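Local structure of putative D-glycero-D-manno-heptose 7-phosphate kinase (Campylobacter jejuni subsp. jejuni, 4N3O) at residues F58-P61 against D62-S65; K80-I83 against F84-I87; A195-L198 against E199-V203. The protein phosphorylates D-glycero-alpha-D-manno-heptose 7-phosphate at C-1 with ATP, a GHMP-family kinase step toward the GDP-heptose used in capsule polysaccharide. All blocks are in the same frame, centred on the assembly; numbering follows the deposited sequence.

Contact 1: F58-P61 against D62-S65; sequences FDSP and DTNS
A tight beta hairpin joins strand 55-60 to strand 65-70, and its turn carries a G1 beta bulge: Asn64 and Ser65 face Ser60. Asn64 takes up positive phi (51°), in the left-handed helical region usual at this position of a G1 bulge, one that asparagine tolerates better than most residues with a side chain. Ser60 and Ser65 form the antiparallel hydrogen-bonded pair, Ser60 N to Ser65 O at 3.0 Å and Ser65 N to Ser60 O at 3.1 Å. Ser60 O also takes Thr63 N at 3.2 Å, and the two donors arrive from opposite faces of its carbonyl plane. The Thr63 bond closes a turn in which Pro61 is the second residue, where its ring-fixed phi fits; Asn64 N to Pro61 O at 2.9 Å closes a second, overlapping turn. Ser60 probably contacts ATP, as in related kinases. Its hydroxyl swings anti to the backbone N (chi1 168°) and meets that of Thr63, OG to OG1 2.6 Å. The carboxylate of Asp62 turns back toward Ser60, and its OD2 accepts from the backbone N of Ser108. A water donates to Asp62 OD1 at 2.5 Å and bonds Ser60 OG at 2.8 Å.

Contact 2: K80-I83 against F84-I87; sequences KLDI and FKSI
Two donors of Ser86, its backbone N and its hydroxyl, grip Asp82 O, each at 3.2 Å, and they come to it from opposite faces of the carbonyl plane. The N-H points nearly straight at the oxygen (166°), as a regular i to i+4 helix bond does. The hydroxyl can add a second bond because chi1 of -52° sets OG beside the backbone N, turned back along the helix; a serine is short enough to close this loop on the carbonyl four residues earlier. These bonds belong to the first turn of helix 82-96, in the N-terminal domain of the GHMP kinase fold. Leu81 sits at the N-cap, where its carbonyl accepts from Phe84 N at 3.1 Å. A leucine side chain cannot accept from the first amides of the helix; instead it packs, lying alongside the Phe84 ring and pointing the same way, with CB 4.0 Å from CD2. Ile83 comes to the other ortho carbon, CG2 3.9 Å from CD1, and the ring approaches Leu122 and Val126 of helix 118-134.

On the polar flank Asp82, an acid near the positive end of the helix dipole, forms a salt bridge with Lys85, OD1 to NZ 3.3 Å. The lysine chain bends at chi3 (-83°) and again at chi4, folding its ammonium back toward the preceding loop, where it also makes a weak bond to Lys80 O at 3.0 Å. Tyr69 OH and the carboxylate of Asp78 are further partners of that nitrogen, so a largely buried charge is well compensated, probably favouring the protonated form. Asp82 OD1 in turn accepts from the backbone N of Asp78.

Contact 3: A195-L198 against E199-V203; sequences ASEL and EARTV
Glu197 and Arg201, one helical turn apart, meet in a salt bridge in which Glu197 OE2 stands over one face of the guanidinium, 3.0 Å from Arg201 NE. Carboxylate and guanidinium planes are almost perpendicular (88°), so this is no flat two-pronged pairing; the attraction is mainly one of charge. Glu197 carries its chain anti to the backbone N (chi1 180°) and then bends at chi2, which brings the acid back over the arginine. Its other oxygen, OE1, serves the second subunit, taking Trp340 NE1 and a salt bridge from Arg8 there; a long acid can reach partners in both chains.

The end of the helix supplies the next shell. Arg201 N makes an i to i+4 bond to Glu197 O at 3.1 Å and a weak bond to Leu198 O, and Thr202 N follows with a tighter turn onto Glu199 O. Leu198 O is also taken by Thr202 OG1 at 2.9 Å: beta-branched threonine suits the first strand residue and still turns its hydroxyl back to the helix terminus. On another side of the helix the extended chain of Glu199 runs past Ala195 O, CG lying 3.2 Å from it. A water that donates to Glu199 OE1 at 2.8 Å accepts from Ser196 OG, while OE2 is held by the backbone N of Phe332.

Helix 192-200 ends at Ala200, and Arg201 alone links it to strand 202-206 of the four-stranded antiparallel sheet, paired with strand 303-308. Leu198 and Arg201 pack on Phe252 of helix 252-262, and Val203 lies against helix 313-320.

Overall arrangement
Contacts 1 and 2 form one neighbourhood, their centres 12 Å apart. Phe58 packs against both Leu81 and Phe84, CE1 reaching 3.8 Å from Phe84 CB, and Ser65 CB lies 3.8 Å from Leu81 CG, so the hairpin rests on the start of helix 82-96. Contact 1 supplies to the probable ATP site Ser60, whose side chain is about 4 Å from that of Leu81. Between side chains, Thr63 is about 10 Å from Ser119 and Ile83 about 6 Å from Glu151, both probable magnesium ligands. Contact 3 lies far off, its centre 33 Å from contact 1 and 37 Å from contact 2, across the chain's centre from the latter. Contacts 1 and 3 both meet the second subunit.

Contact 1: F58-P61 against D62-S65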
ATOM      1  N   PHE A  58     -20.474 -18.148   9.297  1.00 49.48           N
ATOM      2  CA  PHE A  58     -19.915 -17.434   8.170  1.00 48.78           C
ATOM      3  C   PHE A  58     -20.282 -15.980   8.422  1.00 51.49           C
ATOM      4  O   PHE A  58     -21.476 -15.663   8.506  1.00 51.84           O
ATOM      5  CB  PHE A  58     -20.524 -17.895   6.844  1.00 51.62           C
ATOM      6  CG  PHE A  58     -20.248 -19.335   6.497  1.00 52.68           C
ATOM      7  CD1 PHE A  58     -18.952 -19.831   6.500  1.00 53.10           C
ATOM      8  CD2 PHE A  58     -21.265 -20.154   6.043  1.00 55.48           C
ATOM      9  CE1 PHE A  58     -18.693 -21.138   6.134  1.00 54.54           C
ATOM     10  CE2 PHE A  58     -21.012 -21.467   5.677  1.00 56.27           C
ATOM     11  CZ  PHE A  58     -19.729 -21.959   5.727  1.00 55.49           C
ATOM     12  N   ASP A  59     -19.273 -15.104   8.529  1.00 50.03           N
ATOM     13  CA  ASP A  59     -19.477 -13.695   8.869  1.00 49.24           C
ATOM     14  C   ASP A  59     -18.813 -12.735   7.877  1.00 46.71           C
ATOM     15  O   ASP A  59     -17.598 -12.609   7.833  1.00 44.00           O
ATOM     16  CB  ASP A  59     -18.930 -13.454  10.272  1.00 50.55           C
ATOM     17  CG  ASP A  59     -19.077 -12.011  10.728  1.00 55.29           C
ATOM     18  OD1 ASP A  59     -19.956 -11.283  10.210  1.00 57.33           O
ATOM     19  OD2 ASP A  59     -18.313 -11.613  11.632  1.00 54.80           O
ATOM     20  N   SER A  60     -19.644 -12.042   7.111  1.00 48.98           N
ATOM     21  CA  SER A  60     -19.203 -11.120   6.073  1.00 49.20           C
ATOM     22  C   SER A  60     -19.919  -9.772   6.243  1.00 50.15           C
ATOM     23  O   SER A  60     -20.904  -9.499   5.560  1.00 52.54           O
ATOM     24  CB  SER A  60     -19.513 -11.754   4.711  1.00 49.27           C
ATOM     25  OG  SER A  60     -19.381 -10.843   3.640  1.00 52.82           O
ATOM     26  N   PRO A  61     -19.424  -8.923   7.158  1.00 48.57           N
ATOM     27  CA  PRO A  61     -20.061  -7.627   7.450  1.00 50.32           C
ATOM     28  C   PRO A  61     -20.073  -6.602   6.311  1.00 53.60           C
ATOM     29  O   PRO A  61     -21.015  -5.819   6.213  1.00 60.35           O
ATOM     30  CB  PRO A  61     -19.264  -7.105   8.643  1.00 49.11           C
ATOM     31  CG  PRO A  61     -17.950  -7.797   8.558  1.00 48.56           C
ATOM     32  CD  PRO A  61     -18.263  -9.165   8.027  1.00 48.45           C
ATOM     33  N   ASP A  62     -19.060  -6.600   5.455  1.00 52.87           N
ATOM     34  CA  ASP A  62     -19.067  -5.658   4.339  1.00 55.33           C
ATOM     35  C   ASP A  62     -20.243  -5.920   3.381  1.00 60.16           C
ATOM     36  O   ASP A  62     -20.607  -5.047   2.603  1.00 66.49           O
ATOM     37  CB  ASP A  62     -17.705  -5.617   3.607  1.00 52.99           C
ATOM     38  CG  ASP A  62     -17.222  -6.988   3.175  1.00 50.46           C
ATOM     39  OD1 ASP A  62     -17.608  -8.007   3.809  1.00 53.70           O
ATOM     40  OD2 ASP A  62     -16.439  -7.042   2.216  1.00 42.81           O
ATOM     41  N   THR A  63     -20.846  -7.107   3.457  1.00 65.16           N
ATOM     42  CA  THR A  63     -22.032  -7.424   2.643  1.00 66.47           C
ATOM     43  C   THR A  63     -23.263  -7.586   3.545  1.00 69.43           C
ATOM     44  O   THR A  63     -24.320  -8.015   3.080  1.00 74.03           O
ATOM     45  CB  THR A  63     -21.853  -8.719   1.807  1.00 68.07           C
ATOM     46  OG1 THR A  63     -21.627  -9.839   2.675  1.00 70.43           O
ATOM     47  CG2 THR A  63     -20.677  -8.600   0.838  1.00 67.47           C
ATOM     48  N   ASN A  64     -23.135  -7.219   4.822  1.00 65.65           N
ATOM     49  CA  ASN A  64     -24.243  -7.362   5.781  1.00 71.74           C
ATOM     50  C   ASN A  64     -24.852  -8.766   5.783  1.00 68.12           C
ATOM     51  O   ASN A  64     -26.065  -8.919   5.724  1.00 68.13           O
ATOM     52  CB  ASN A  64     -25.346  -6.320   5.518  1.00 77.83           C
ATOM     53  CG  ASN A  64     -24.901  -4.893   5.816  1.00 81.16           C
ATOM     54  OD1 ASN A  64     -24.119  -4.644   6.736  1.00 79.96           O
ATOM     55  ND2 ASN A  64     -25.434  -3.942   5.057  1.00 85.60           N
ATOM     56  N   SER A  65     -24.000  -9.786   5.862  1.00 65.48           N
ATOM     57  CA  SER A  65     -24.460 -11.170   5.868  1.00 64.07           C
ATOM     58  C   SER A  65     -23.824 -11.926   7.017  1.00 64.16           C
ATOM     59  O   SER A  65     -22.627 -11.794   7.269  1.00 67.45           O
ATOM     60  CB  SER A  65     -24.075 -11.848   4.564  1.00 64.29           C
ATOM     61  OG  SER A  65     -24.378 -11.025   3.454  1.00 64.49           O
TER
HETATM   62  O   HOH W   1     -22.045 -10.019   9.262  1.00 61.27           O
HETATM   63  O   HOH W   2     -16.849 -10.166   2.747  1.00 49.25           O

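Contact 2: K80-I83 against F84-I87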
ATOM      1  N   LYS A  80     -27.778 -17.186   1.339  1.00 73.30           N
ATOM      2  CA  LYS A  80     -26.900 -16.350   2.169  1.00 75.11           C
ATOM      3  C   LYS A  80     -25.465 -16.906   2.210  1.00 70.31           C
ATOM      4  O   LYS A  80     -25.176 -17.885   2.909  1.00 70.03           O
ATOM      5  CB  LYS A  80     -27.449 -16.203   3.596  1.00 81.87           C
ATOM      6  CG  LYS A  80     -28.570 -15.181   3.767  1.00 87.70           C
ATOM      7  CD  LYS A  80     -28.953 -15.039   5.240  1.00 91.68           C
ATOM      8  CE  LYS A  80     -29.707 -13.745   5.541  1.00 95.26           C
ATOM      9  NZ  LYS A  80     -31.002 -13.599   4.822  1.00 97.93           N
ATOM     10  N   LEU A  81     -24.579 -16.272   1.446  1.00 68.81           N
ATOM     11  CA  LEU A  81     -23.174 -16.657   1.387  1.00 61.56           C
ATOM     12  C   LEU A  81     -23.003 -18.088   0.867  1.00 63.83           C
ATOM     13  O   LEU A  81     -22.213 -18.861   1.403  1.00 64.96           O
ATOM     14  CB  LEU A  81     -22.512 -16.480   2.758  1.00 58.55           C
ATOM     15  CG  LEU A  81     -22.550 -15.045   3.320  1.00 62.29           C
ATOM     16  CD1 LEU A  81     -21.910 -14.979   4.703  1.00 59.56           C
ATOM     17  CD2 LEU A  81     -21.861 -14.050   2.381  1.00 62.33           C
ATOM     18  N   ASP A  82     -23.745 -18.428  -0.188  1.00 65.20           N
ATOM     19  CA  ASP A  82     -23.663 -19.765  -0.802  1.00 62.62           C
ATOM     20  C   ASP A  82     -22.267 -20.082  -1.310  1.00 58.50           C
ATOM     21  O   ASP A  82     -21.907 -21.251  -1.465  1.00 55.94           O
ATOM     22  CB  ASP A  82     -24.682 -19.914  -1.944  1.00 64.80           C
ATOM     23  CG  ASP A  82     -26.131 -20.008  -1.444  1.00 67.09           C
ATOM     24  OD1 ASP A  82     -26.352 -20.451  -0.295  1.00 63.17           O
ATOM     25  OD2 ASP A  82     -27.054 -19.653  -2.213  1.00 69.57           O
ATOM     26  N   ILE A  83     -21.473 -19.040  -1.558  1.00 57.70           N
ATOM     27  CA  ILE A  83     -20.099 -19.240  -2.024  1.00 53.51           C
ATOM     28  C   ILE A  83     -19.252 -19.948  -0.950  1.00 49.57           C
ATOM     29  O   ILE A  83     -18.448 -20.812  -1.273  1.00 48.40           O
ATOM     30  CB  ILE A  83     -19.442 -17.910  -2.498  1.00 56.31           C
ATOM     31  CG1 ILE A  83     -18.072 -18.173  -3.130  1.00 59.84           C
ATOM     32  CG2 ILE A  83     -19.322 -16.900  -1.365  1.00 55.24           C
ATOM     33  CD1 ILE A  83     -18.135 -19.063  -4.363  1.00 64.16           C
ATOM     34  N   PHE A  84     -19.448 -19.622   0.328  1.00 50.54           N
ATOM     35  CA  PHE A  84     -18.680 -20.292   1.382  1.00 49.41           C
ATOM     36  C   PHE A  84     -19.142 -21.739   1.574  1.00 50.91           C
ATOM     37  O   PHE A  84     -18.352 -22.599   1.938  1.00 49.27           O
ATOM     38  CB  PHE A  84     -18.735 -19.544   2.719  1.00 53.97           C
ATOM     39  CG  PHE A  84     -18.208 -18.120   2.667  1.00 56.28           C
ATOM     40  CD1 PHE A  84     -17.171 -17.760   1.815  1.00 53.39           C
ATOM     41  CD2 PHE A  84     -18.685 -17.171   3.557  1.00 58.16           C
ATOM     42  CE1 PHE A  84     -16.696 -16.461   1.795  1.00 54.23           C
ATOM     43  CE2 PHE A  84     -18.196 -15.872   3.549  1.00 58.46           C
ATOM     44  CZ  PHE A  84     -17.197 -15.520   2.670  1.00 53.15           C
ATOM     45  N   LYS A  85     -20.419 -22.009   1.349  1.00 51.30           N
ATOM     46  CA  LYS A  85     -20.881 -23.382   1.470  1.00 57.13           C
ATOM     47  C   LYS A  85     -20.193 -24.263   0.426  1.00 53.07           C
ATOM     48  O   LYS A  85     -19.701 -25.334   0.757  1.00 54.70           O
ATOM     49  CB  LYS A  85     -22.424 -23.488   1.386  1.00 61.53           C
ATOM     50  CG  LYS A  85     -23.118 -23.089   2.686  1.00 64.67           C
ATOM     51  CD  LYS A  85     -24.633 -23.289   2.654  1.00 69.48           C
ATOM     52  CE  LYS A  85     -25.385 -22.135   2.013  1.00 72.68           C
ATOM     53  NZ  LYS A  85     -25.375 -20.899   2.854  1.00 73.27           N
ATOM     54  N   SER A  86     -20.144 -23.810  -0.824  1.00 50.85           N
ATOM     55  CA  SER A  86     -19.493 -24.589  -1.883  1.00 50.80           C
ATOM     56  C   SER A  86     -18.051 -24.905  -1.491  1.00 52.75           C
ATOM     57  O   SER A  86     -17.584 -26.014  -1.693  1.00 53.80           O
ATOM     58  CB  SER A  86     -19.475 -23.819  -3.191  1.00 51.28           C
ATOM     59  OG  SER A  86     -20.756 -23.345  -3.533  1.00 55.33           O
ATOM     60  N   ILE A  87     -17.345 -23.909  -0.952  1.00 48.88           N
ATOM     61  CA  ILE A  87     -15.981 -24.102  -0.529  1.00 47.58           C
ATOM     62  C   ILE A  87     -15.967 -25.126   0.596  1.00 47.06           C
ATOM     63  O   ILE A  87     -15.253 -26.125   0.531  1.00 48.36           O
ATOM     64  CB  ILE A  87     -15.345 -22.771  -0.077  1.00 46.92           C
ATOM     65  CG1 ILE A  87     -15.165 -21.848  -1.293  1.00 47.64           C
ATOM     66  CG2 ILE A  87     -14.010 -23.027   0.596  1.00 45.96           C
ATOM     67  CD1 ILE A  87     -14.871 -20.406  -0.947  1.00 46.88           C
TER

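Contact 3: A195-L198 against E199-V203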
ATOM      1  N   ALA A 195       8.132  -1.131 -11.003  1.00 31.69           N
ATOM      2  CA  ALA A 195       6.875  -1.045 -10.274  1.00 30.94           C
ATOM      3  C   ALA A 195       6.700   0.314  -9.642  1.00 32.11           C
ATOM      4  O   ALA A 195       5.623   0.903  -9.711  1.00 30.46           O
ATOM      5  CB  ALA A 195       6.831  -2.107  -9.187  1.00 31.63           C
ATOM      6  N   SER A 196       7.776   0.813  -9.020  1.00 32.26           N
ATOM      7  CA  SER A 196       7.744   2.112  -8.372  1.00 31.19           C
ATOM      8  C   SER A 196       7.461   3.207  -9.356  1.00 31.07           C
ATOM      9  O   SER A 196       6.736   4.158  -9.039  1.00 30.43           O
ATOM     10  CB  SER A 196       9.072   2.400  -7.679  1.00 33.60           C
ATOM     11  OG  SER A 196       9.304   1.462  -6.650  1.00 34.60           O
ATOM     12  N   GLU A 197       8.025   3.076 -10.556  1.00 31.77           N
ATOM     13  CA  GLU A 197       7.850   4.086 -11.597  1.00 32.14           C
ATOM     14  C   GLU A 197       6.419   4.012 -12.102  1.00 34.83           C
ATOM     15  O   GLU A 197       5.776   5.042 -12.318  1.00 32.59           O
ATOM     16  CB  GLU A 197       8.845   3.886 -12.740  1.00 32.89           C
ATOM     17  CG  GLU A 197       8.696   4.908 -13.854  1.00 34.95           C
ATOM     18  CD  GLU A 197       9.032   6.325 -13.410  1.00 36.07           C
ATOM     19  OE1 GLU A 197       9.719   6.493 -12.378  1.00 36.13           O
ATOM     20  OE2 GLU A 197       8.636   7.276 -14.105  1.00 37.31           O
ATOM     21  N   LEU A 198       5.913   2.794 -12.301  1.00 37.50           N
ATOM     22  CA  LEU A 198       4.506   2.651 -12.709  1.00 38.04           C
ATOM     23  C   LEU A 198       3.566   3.287 -11.679  1.00 34.43           C
ATOM     24  O   LEU A 198       2.626   3.993 -12.064  1.00 34.77           O
ATOM     25  CB  LEU A 198       4.131   1.202 -12.926  1.00 39.49           C
ATOM     26  CG  LEU A 198       4.369   0.654 -14.313  1.00 48.00           C
ATOM     27  CD1 LEU A 198       4.136  -0.850 -14.283  1.00 52.30           C
ATOM     28  CD2 LEU A 198       3.418   1.337 -15.306  1.00 49.95           C
ATOM     29  N   GLU A 199       3.820   3.037 -10.390  1.00 32.73           N
ATOM     30  CA  GLU A 199       3.017   3.646  -9.300  1.00 34.06           C
ATOM     31  C   GLU A 199       3.097   5.167  -9.356  1.00 33.00           C
ATOM     32  O   GLU A 199       2.100   5.849  -9.149  1.00 31.27           O
ATOM     33  CB  GLU A 199       3.492   3.177  -7.928  1.00 32.80           C
ATOM     34  CG  GLU A 199       3.262   1.699  -7.690  1.00 35.60           C
ATOM     35  CD  GLU A 199       4.170   1.069  -6.621  1.00 39.49           C
ATOM     36  OE1 GLU A 199       4.850   1.786  -5.850  1.00 42.09           O
ATOM     37  OE2 GLU A 199       4.192  -0.183  -6.550  1.00 40.62           O
ATOM     38  N   ALA A 200       4.288   5.701  -9.636  1.00 33.51           N
ATOM     39  CA  ALA A 200       4.469   7.171  -9.694  1.00 33.18           C
ATOM     40  C   ALA A 200       3.664   7.793 -10.835  1.00 35.54           C
ATOM     41  O   ALA A 200       3.235   8.946 -10.737  1.00 35.79           O
ATOM     42  CB  ALA A 200       5.939   7.521  -9.836  1.00 34.76           C
ATOM     43  N   ARG A 201       3.444   7.006 -11.894  1.00 36.75           N
ATOM     44  CA  ARG A 201       2.707   7.440 -13.080  1.00 42.77           C
ATOM     45  C   ARG A 201       1.230   7.117 -13.034  1.00 40.64           C
ATOM     46  O   ARG A 201       0.548   7.335 -14.012  1.00 46.06           O
ATOM     47  CB  ARG A 201       3.167   6.643 -14.300  1.00 48.38           C
ATOM     48  CG  ARG A 201       4.639   6.559 -14.605  1.00 51.07           C
ATOM     49  CD  ARG A 201       5.106   7.609 -15.547  1.00 56.31           C
ATOM     50  NE  ARG A 201       6.390   7.226 -16.103  1.00 63.77           N
ATOM     51  CZ  ARG A 201       7.069   7.969 -16.963  1.00 71.02           C
ATOM     52  NH1 ARG A 201       8.244   7.550 -17.415  1.00 69.38           N
ATOM     53  NH2 ARG A 201       6.583   9.144 -17.356  1.00 77.38           N
ATOM     54  N   THR A 202       0.706   6.570 -11.958  1.00 40.51           N
ATOM     55  CA  THR A 202      -0.676   6.165 -12.040  1.00 38.52           C
ATOM     56  C   THR A 202      -1.584   6.604 -10.903  1.00 38.30           C
ATOM     57  O   THR A 202      -1.162   6.763  -9.773  1.00 37.07           O
ATOM     58  CB  THR A 202      -0.783   4.612 -12.227  1.00 42.57           C
ATOM     59  OG1 THR A 202      -0.142   3.924 -11.164  1.00 41.22           O
ATOM     60  CG2 THR A 202      -0.125   4.163 -13.518  1.00 45.71           C
ATOM     61  N   VAL A 203      -2.848   6.810 -11.253  1.00 38.27           N
ATOM     62  CA  VAL A 203      -3.886   7.190 -10.320  1.00 37.75           C
ATOM     63  C   VAL A 203      -5.090   6.272 -10.520  1.00 36.43           C
ATOM     64  O   VAL A 203      -5.532   6.052 -11.635  1.00 36.92           O
ATOM     65  CB  VAL A 203      -4.349   8.630 -10.560  1.00 37.15           C
ATOM     66  CG1 VAL A 203      -5.565   8.943  -9.687  1.00 38.88           C
ATOM     67  CG2 VAL A 203      -3.219   9.601 -10.293  1.00 37.82           C
TER
HETATM   68  O   HOH W   3       7.270   1.897  -4.527  1.00 57.22           O